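Local atomic coordinates of citrate lyase, subunit 1 (Methanosaeta concilii, PDB entry 6HXI), a protein that probably forms part of an ATP citrate lyase, which makes acetyl-CoA and oxaloacetate from citrate and coenzyme A at the expense of ATP. Residues Ile122-Tyr126 and Glu127-Ile131; Ser283-Tyr286 and Ala287-Cys291. One frame throughout, in Å; residues are numbered along the deposited sequence.

In the fold
Contact 1 is the turn and adjoining strands of a beta hairpin in the ATP-grasp part of the chain, whereas contact 2 lies within helix 280-292 of the citrate-binding part, which is related to succinyl-CoA synthetases. Their centres are 32 Å apart and their nearest atoms about 16 Å, so the two do not touch. In contact 2 the side chain of Ser283 is about 9 Å from the bound citrate and about 12 Å from coenzyme A. Each contact also meets a subunit of the succinyl-CoA ligase alpha type, contact 1 through Ser124 and contact 2 through Asp288.

Contact 1. Residues Ile122-Tyr126 and Glu127-Ile131; sequences ISSDY and EGDNI
Ser123 and Asn130 pair across a beta hairpin of strands 118-125 and 128-134, within the antiparallel sheet of the ATP-grasp domain. Among the backbone bonds, Asn130 N bonds to Ser123 O at 2.7 Å, and Asp125 N reaches Gly128 O at 2.8 Å nearer the turn. Gly128 has phi 164°, a conformation that a residue with a side chain rarely adopts.

Apolar packing comes from Ile122 and Ile131, side by side with CG1 to CG1 at 4.0 Å, beta-branched residues at home in a strand and facing helix 173-192 on the Ile122 side.

Polar side chains do the rest. On that same face Ser124 OG donates to Asp129 OD1 (2.7 Å) on the anti side, somewhat out of the carboxylate plane; a small hydroxyl suits this close pair. Ser124 OG is also hydrogen-bonded to Tyr190 OH, and Asp129 OD2 takes a bond from Trp187. On the other face, with CG between the backbone N and the carbonyl carbon (chi1 67°), the Asp125 carboxylate folds over the turn, where OD1 accepts Glu127 N from above its plane. The amide of Asn130 bonds through OD1 to His152 ND1, and its ND2 donates to Asp125 OD2 at 2.9 Å from above the carboxylate plane, with the bond in the plane of the amide.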
ATOM      1  N   ILE C 122       4.062 -70.388  14.566  1.00 50.13           N
ATOM      2  CA  ILE C 122       4.597 -69.185  15.183  1.00 47.88           C
ATOM      3  C   ILE C 122       3.439 -68.382  15.760  1.00 52.23           C
ATOM      4  O   ILE C 122       2.452 -68.112  15.084  1.00 50.06           O
ATOM      5  CB  ILE C 122       5.578 -68.344  14.316  1.00 49.55           C
ATOM      6  CG1 ILE C 122       6.611 -69.223  13.574  1.00 49.36           C
ATOM      7  CG2 ILE C 122       6.287 -67.259  15.183  1.00 49.21           C
ATOM      8  CD1 ILE C 122       7.331 -68.512  12.445  1.00 51.92           C
ATOM      9  N   SER C 123       3.559 -68.066  17.045  1.00 51.14           N
ATOM     10  CA  SER C 123       2.605 -67.319  17.849  1.00 51.07           C
ATOM     11  C   SER C 123       3.417 -66.359  18.701  1.00 54.15           C
ATOM     12  O   SER C 123       4.611 -66.577  18.891  1.00 54.48           O
ATOM     13  CB  SER C 123       1.864 -68.286  18.766  1.00 56.91           C
ATOM     14  OG  SER C 123       0.553 -67.818  19.016  1.00 70.12           O
ATOM     15  N   SER C 124       2.789 -65.323  19.255  1.00 49.90           N
ATOM     16  CA  SER C 124       3.529 -64.407  20.111  1.00 48.07           C
ATOM     17  C   SER C 124       3.036 -64.399  21.546  1.00 51.62           C
ATOM     18  O   SER C 124       1.860 -64.664  21.792  1.00 51.84           O
ATOM     19  CB  SER C 124       3.492 -63.006  19.535  1.00 49.18           C
ATOM     20  OG  SER C 124       4.094 -62.958  18.254  1.00 57.56           O
ATOM     21  N   ASP C 125       3.944 -64.102  22.490  1.00 48.24           N
ATOM     22  CA  ASP C 125       3.650 -63.947  23.919  1.00 50.09           C
ATOM     23  C   ASP C 125       4.142 -62.563  24.360  1.00 54.53           C
ATOM     24  O   ASP C 125       4.651 -61.841  23.512  1.00 53.08           O
ATOM     25  CB  ASP C 125       4.202 -65.114  24.777  1.00 53.05           C
ATOM     26  CG  ASP C 125       5.717 -65.273  24.913  1.00 60.92           C
ATOM     27  OD1 ASP C 125       6.464 -64.355  24.492  1.00 61.02           O
ATOM     28  OD2 ASP C 125       6.154 -66.313  25.449  1.00 64.56           O
ATOM     29  N   TYR C 126       4.009 -62.180  25.648  1.00 52.58           N
ATOM     30  CA  TYR C 126       4.426 -60.834  26.085  1.00 52.61           C
ATOM     31  C   TYR C 126       5.941 -60.551  25.976  1.00 57.63           C
ATOM     32  O   TYR C 126       6.334 -59.389  26.000  1.00 57.10           O
ATOM     33  CB  TYR C 126       3.935 -60.516  27.520  1.00 54.53           C
ATOM     34  CG  TYR C 126       2.439 -60.611  27.741  1.00 55.56           C
ATOM     35  CD1 TYR C 126       1.562 -59.719  27.124  1.00 56.50           C
ATOM     36  CD2 TYR C 126       1.907 -61.517  28.651  1.00 58.37           C
ATOM     37  CE1 TYR C 126       0.183 -59.796  27.331  1.00 57.72           C
ATOM     38  CE2 TYR C 126       0.531 -61.593  28.880  1.00 60.46           C
ATOM     39  CZ  TYR C 126      -0.326 -60.722  28.225  1.00 67.29           C
ATOM     40  OH  TYR C 126      -1.675 -60.784  28.450  1.00 73.10           O
ATOM     41  N   GLU C 127       6.779 -61.591  25.858  1.00 55.35           N
ATOM     42  CA  GLU C 127       8.242 -61.435  25.835  1.00 56.26           C
ATOM     43  C   GLU C 127       8.867 -61.575  24.439  1.00 58.78           C
ATOM     44  O   GLU C 127      10.023 -61.198  24.232  1.00 58.64           O
ATOM     45  CB  GLU C 127       8.910 -62.401  26.837  1.00 59.98           C
ATOM     46  CG  GLU C 127       8.384 -62.295  28.264  1.00 74.52           C
ATOM     47  CD  GLU C 127       8.617 -63.484  29.185  1.00112.00           C
ATOM     48  OE1 GLU C 127       8.301 -63.357  30.390  1.00116.98           O
ATOM     49  OE2 GLU C 127       9.058 -64.556  28.703  1.00110.92           O
ATOM     50  N   GLY C 128       8.094 -62.099  23.497  1.00 54.01           N
ATOM     51  CA  GLY C 128       8.523 -62.274  22.119  1.00 51.75           C
ATOM     52  C   GLY C 128       7.637 -63.210  21.337  1.00 53.75           C
ATOM     53  O   GLY C 128       6.426 -63.255  21.555  1.00 53.26           O
ATOM     54  N   ASP C 129       8.247 -63.955  20.410  1.00 49.78           N
ATOM     55  CA  ASP C 129       7.576 -64.927  19.539  1.00 48.97           C
ATOM     56  C   ASP C 129       8.012 -66.336  19.891  1.00 54.76           C
ATOM     57  O   ASP C 129       9.163 -66.551  20.276  1.00 55.84           O
ATOM     58  CB  ASP C 129       7.879 -64.629  18.062  1.00 49.64           C
ATOM     59  CG  ASP C 129       7.744 -63.154  17.703  1.00 62.00           C
ATOM     60  OD1 ASP C 129       6.744 -62.530  18.121  1.00 61.59           O
ATOM     61  OD2 ASP C 129       8.647 -62.625  17.014  1.00 67.35           O
ATOM     62  N   ASN C 130       7.090 -67.294  19.788  1.00 50.80           N
ATOM     63  CA  ASN C 130       7.391 -68.691  20.067  1.00 51.82           C
ATOM     64  C   ASN C 130       7.213 -69.522  18.805  1.00 55.40           C
ATOM     65  O   ASN C 130       6.172 -69.435  18.161  1.00 52.69           O
ATOM     66  CB  ASN C 130       6.517 -69.223  21.199  1.00 52.37           C
ATOM     67  CG  ASN C 130       6.729 -68.508  22.505  1.00 63.92           C
ATOM     68  OD1 ASN C 130       7.833 -68.480  23.049  1.00 52.33           O
ATOM     69  ND2 ASN C 130       5.669 -67.900  23.029  1.00 58.96           N
ATOM     70  N   ILE C 131       8.251 -70.286  18.436  1.00 53.62           N
ATOM     71  CA  ILE C 131       8.244 -71.201  17.292  1.00 53.29           C
ATOM     72  C   ILE C 131       8.034 -72.615  17.845  1.00 58.95           C
ATOM     73  O   ILE C 131       8.730 -73.017  18.770  1.00 61.27           O
ATOM     74  CB  ILE C 131       9.543 -71.088  16.435  1.00 55.66           C
ATOM     75  CG1 ILE C 131       9.789 -69.613  15.987  1.00 53.79           C
ATOM     76  CG2 ILE C 131       9.507 -72.068  15.228  1.00 55.74           C
ATOM     77  CD1 ILE C 131      11.151 -69.317  15.411  1.00 54.64           C
TER

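Contact 2. Residues Ser283-Tyr286 and Ala287-Cys291; sequences SVIY and ADTIC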
ATOM      1  N   SER C 283     -19.198 -50.838  26.179  1.00 46.59           N
ATOM      2  CA  SER C 283     -20.060 -51.570  25.235  1.00 47.18           C
ATOM      3  C   SER C 283     -20.173 -53.046  25.580  1.00 53.03           C
ATOM      4  O   SER C 283     -21.238 -53.650  25.427  1.00 53.31           O
ATOM      5  CB  SER C 283     -19.593 -51.374  23.801  1.00 49.44           C
ATOM      6  OG  SER C 283     -18.220 -51.699  23.662  1.00 57.14           O
ATOM      7  N   VAL C 284     -19.062 -53.608  26.076  1.00 50.23           N
ATOM      8  CA  VAL C 284     -18.920 -54.990  26.529  1.00 50.33           C
ATOM      9  C   VAL C 284     -19.793 -55.142  27.765  1.00 56.14           C
ATOM     10  O   VAL C 284     -20.560 -56.103  27.847  1.00 57.39           O
ATOM     11  CB  VAL C 284     -17.419 -55.317  26.793  1.00 53.31           C
ATOM     12  CG1 VAL C 284     -17.246 -56.621  27.547  1.00 54.56           C
ATOM     13  CG2 VAL C 284     -16.622 -55.355  25.487  1.00 52.22           C
ATOM     14  N   ILE C 285     -19.731 -54.159  28.691  1.00 53.63           N
ATOM     15  CA  ILE C 285     -20.518 -54.167  29.936  1.00 54.67           C
ATOM     16  C   ILE C 285     -22.019 -54.092  29.646  1.00 60.36           C
ATOM     17  O   ILE C 285     -22.783 -54.812  30.295  1.00 62.81           O
ATOM     18  CB  ILE C 285     -20.042 -53.107  30.971  1.00 56.15           C
ATOM     19  CG1 ILE C 285     -18.579 -53.381  31.376  1.00 54.44           C
ATOM     20  CG2 ILE C 285     -20.974 -53.080  32.220  1.00 57.78           C
ATOM     21  CD1 ILE C 285     -17.879 -52.267  32.088  1.00 60.81           C
ATOM     22  N   TYR C 286     -22.437 -53.259  28.665  1.00 55.02           N
ATOM     23  CA  TYR C 286     -23.855 -53.166  28.279  1.00 54.83           C
ATOM     24  C   TYR C 286     -24.334 -54.480  27.692  1.00 56.17           C
ATOM     25  O   TYR C 286     -25.432 -54.902  28.015  1.00 58.02           O
ATOM     26  CB  TYR C 286     -24.109 -52.016  27.306  1.00 55.41           C
ATOM     27  CG  TYR C 286     -24.299 -50.668  27.963  1.00 56.79           C
ATOM     28  CD1 TYR C 286     -23.208 -49.890  28.324  1.00 57.64           C
ATOM     29  CD2 TYR C 286     -25.572 -50.133  28.148  1.00 58.08           C
ATOM     30  CE1 TYR C 286     -23.372 -48.619  28.869  1.00 57.24           C
ATOM     31  CE2 TYR C 286     -25.748 -48.861  28.692  1.00 58.14           C
ATOM     32  CZ  TYR C 286     -24.642 -48.106  29.046  1.00 61.58           C
ATOM     33  OH  TYR C 286     -24.784 -46.844  29.568  1.00 63.27           O
ATOM     34  N   ALA C 287     -23.492 -55.154  26.882  1.00 50.72           N
ATOM     35  CA  ALA C 287     -23.780 -56.470  26.302  1.00 52.05           C
ATOM     36  C   ALA C 287     -23.882 -57.532  27.419  1.00 56.44           C
ATOM     37  O   ALA C 287     -24.784 -58.360  27.378  1.00 57.67           O
ATOM     38  CB  ALA C 287     -22.698 -56.855  25.301  1.00 51.65           C
ATOM     39  N   ASP C 288     -22.984 -57.467  28.440  1.00 52.85           N
ATOM     40  CA  ASP C 288     -22.985 -58.369  29.598  1.00 53.41           C
ATOM     41  C   ASP C 288     -24.320 -58.279  30.332  1.00 58.91           C
ATOM     42  O   ASP C 288     -24.907 -59.316  30.636  1.00 58.77           O
ATOM     43  CB  ASP C 288     -21.825 -58.065  30.575  1.00 54.39           C
ATOM     44  CG  ASP C 288     -20.406 -58.368  30.069  1.00 65.90           C
ATOM     45  OD1 ASP C 288     -20.270 -58.869  28.930  1.00 66.02           O
ATOM     46  OD2 ASP C 288     -19.429 -58.080  30.812  1.00 69.27           O
ATOM     47  N   THR C 289     -24.809 -57.041  30.579  1.00 54.89           N
ATOM     48  CA  THR C 289     -26.074 -56.769  31.282  1.00 54.54           C
ATOM     49  C   THR C 289     -27.274 -57.287  30.492  1.00 58.47           C
ATOM     50  O   THR C 289     -28.150 -57.894  31.091  1.00 59.82           O
ATOM     51  CB  THR C 289     -26.187 -55.278  31.658  1.00 52.86           C
ATOM     52  OG1 THR C 289     -24.963 -54.857  32.258  1.00 52.05           O
ATOM     53  CG2 THR C 289     -27.326 -54.997  32.616  1.00 45.43           C
ATOM     54  N   ILE C 290     -27.310 -57.068  29.158  1.00 54.71           N
ATOM     55  CA  ILE C 290     -28.409 -57.554  28.298  1.00 55.93           C
ATOM     56  C   ILE C 290     -28.483 -59.097  28.353  1.00 63.09           C
ATOM     57  O   ILE C 290     -29.573 -59.624  28.524  1.00 64.70           O
ATOM     58  CB  ILE C 290     -28.340 -56.990  26.841  1.00 56.58           C
ATOM     59  CG1 ILE C 290     -28.330 -55.441  26.824  1.00 54.43           C
ATOM     60  CG2 ILE C 290     -29.493 -57.535  25.980  1.00 57.70           C
ATOM     61  CD1 ILE C 290     -27.713 -54.784  25.540  1.00 52.56           C
ATOM     62  N   CYS C 291     -27.320 -59.801  28.255  1.00 62.17           N
ATOM     63  CA  CYS C 291     -27.203 -61.265  28.368  1.00 65.03           C
ATOM     64  C   CYS C 291     -27.584 -61.736  29.761  1.00 70.41           C
ATOM     65  O   CYS C 291     -28.227 -62.787  29.896  1.00 71.64           O
ATOM     66  CB  CYS C 291     -25.802 -61.735  28.006  1.00 65.75           C
ATOM     67  SG  CYS C 291     -25.350 -61.459  26.277  1.00 69.06           S
TER
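Tyr286 and Ile290 meet one turn apart on helix 280-292, where Ile290 N bonds to Tyr286 O at 3.1 Å. Ile290 also lays CG1 3.2 Å from Tyr286 O, so that an aliphatic branch lies against this carbonyl, while the phenol of Tyr286 extends away from the helix to bond through OH with Gly340 N: a long side chain with a polar end suits a buried site from which it reaches the backbone of a loop. Ala287, with only a methyl group, fits close to the preceding turn, CB 3.4 Å from Val284 O, and its N bonds to Ser283 O.

Asp288 N donates to Val284 O at 2.8 Å. With CG anti to its own carbonyl carbon (chi1 -68°), the carboxylate runs back alongside Val284, OD1 4.0 Å from Val284 CG1 and 3.0 Å from Val284 O, two acceptors that do not bond; OD1 and OD2 are instead held by N-H groups of Cys263 and Gly261 of the neighbouring alpha-type subunit. With the carboxylate cut back to the methyl of an alanine, those two amides would probably be left without their acceptors. Thr289 doubles the grip on Ile285 O, its OG1 (2.9 Å) and its N approaching from opposite faces of the carbonyl plane; OG1 is also hydrogen-bonded to Thr410.

Around this helix, Tyr286, Thr289 and Ile290 pack on Val413 of helix 412-417, and Ser283 and Val284 touch strand 301-306.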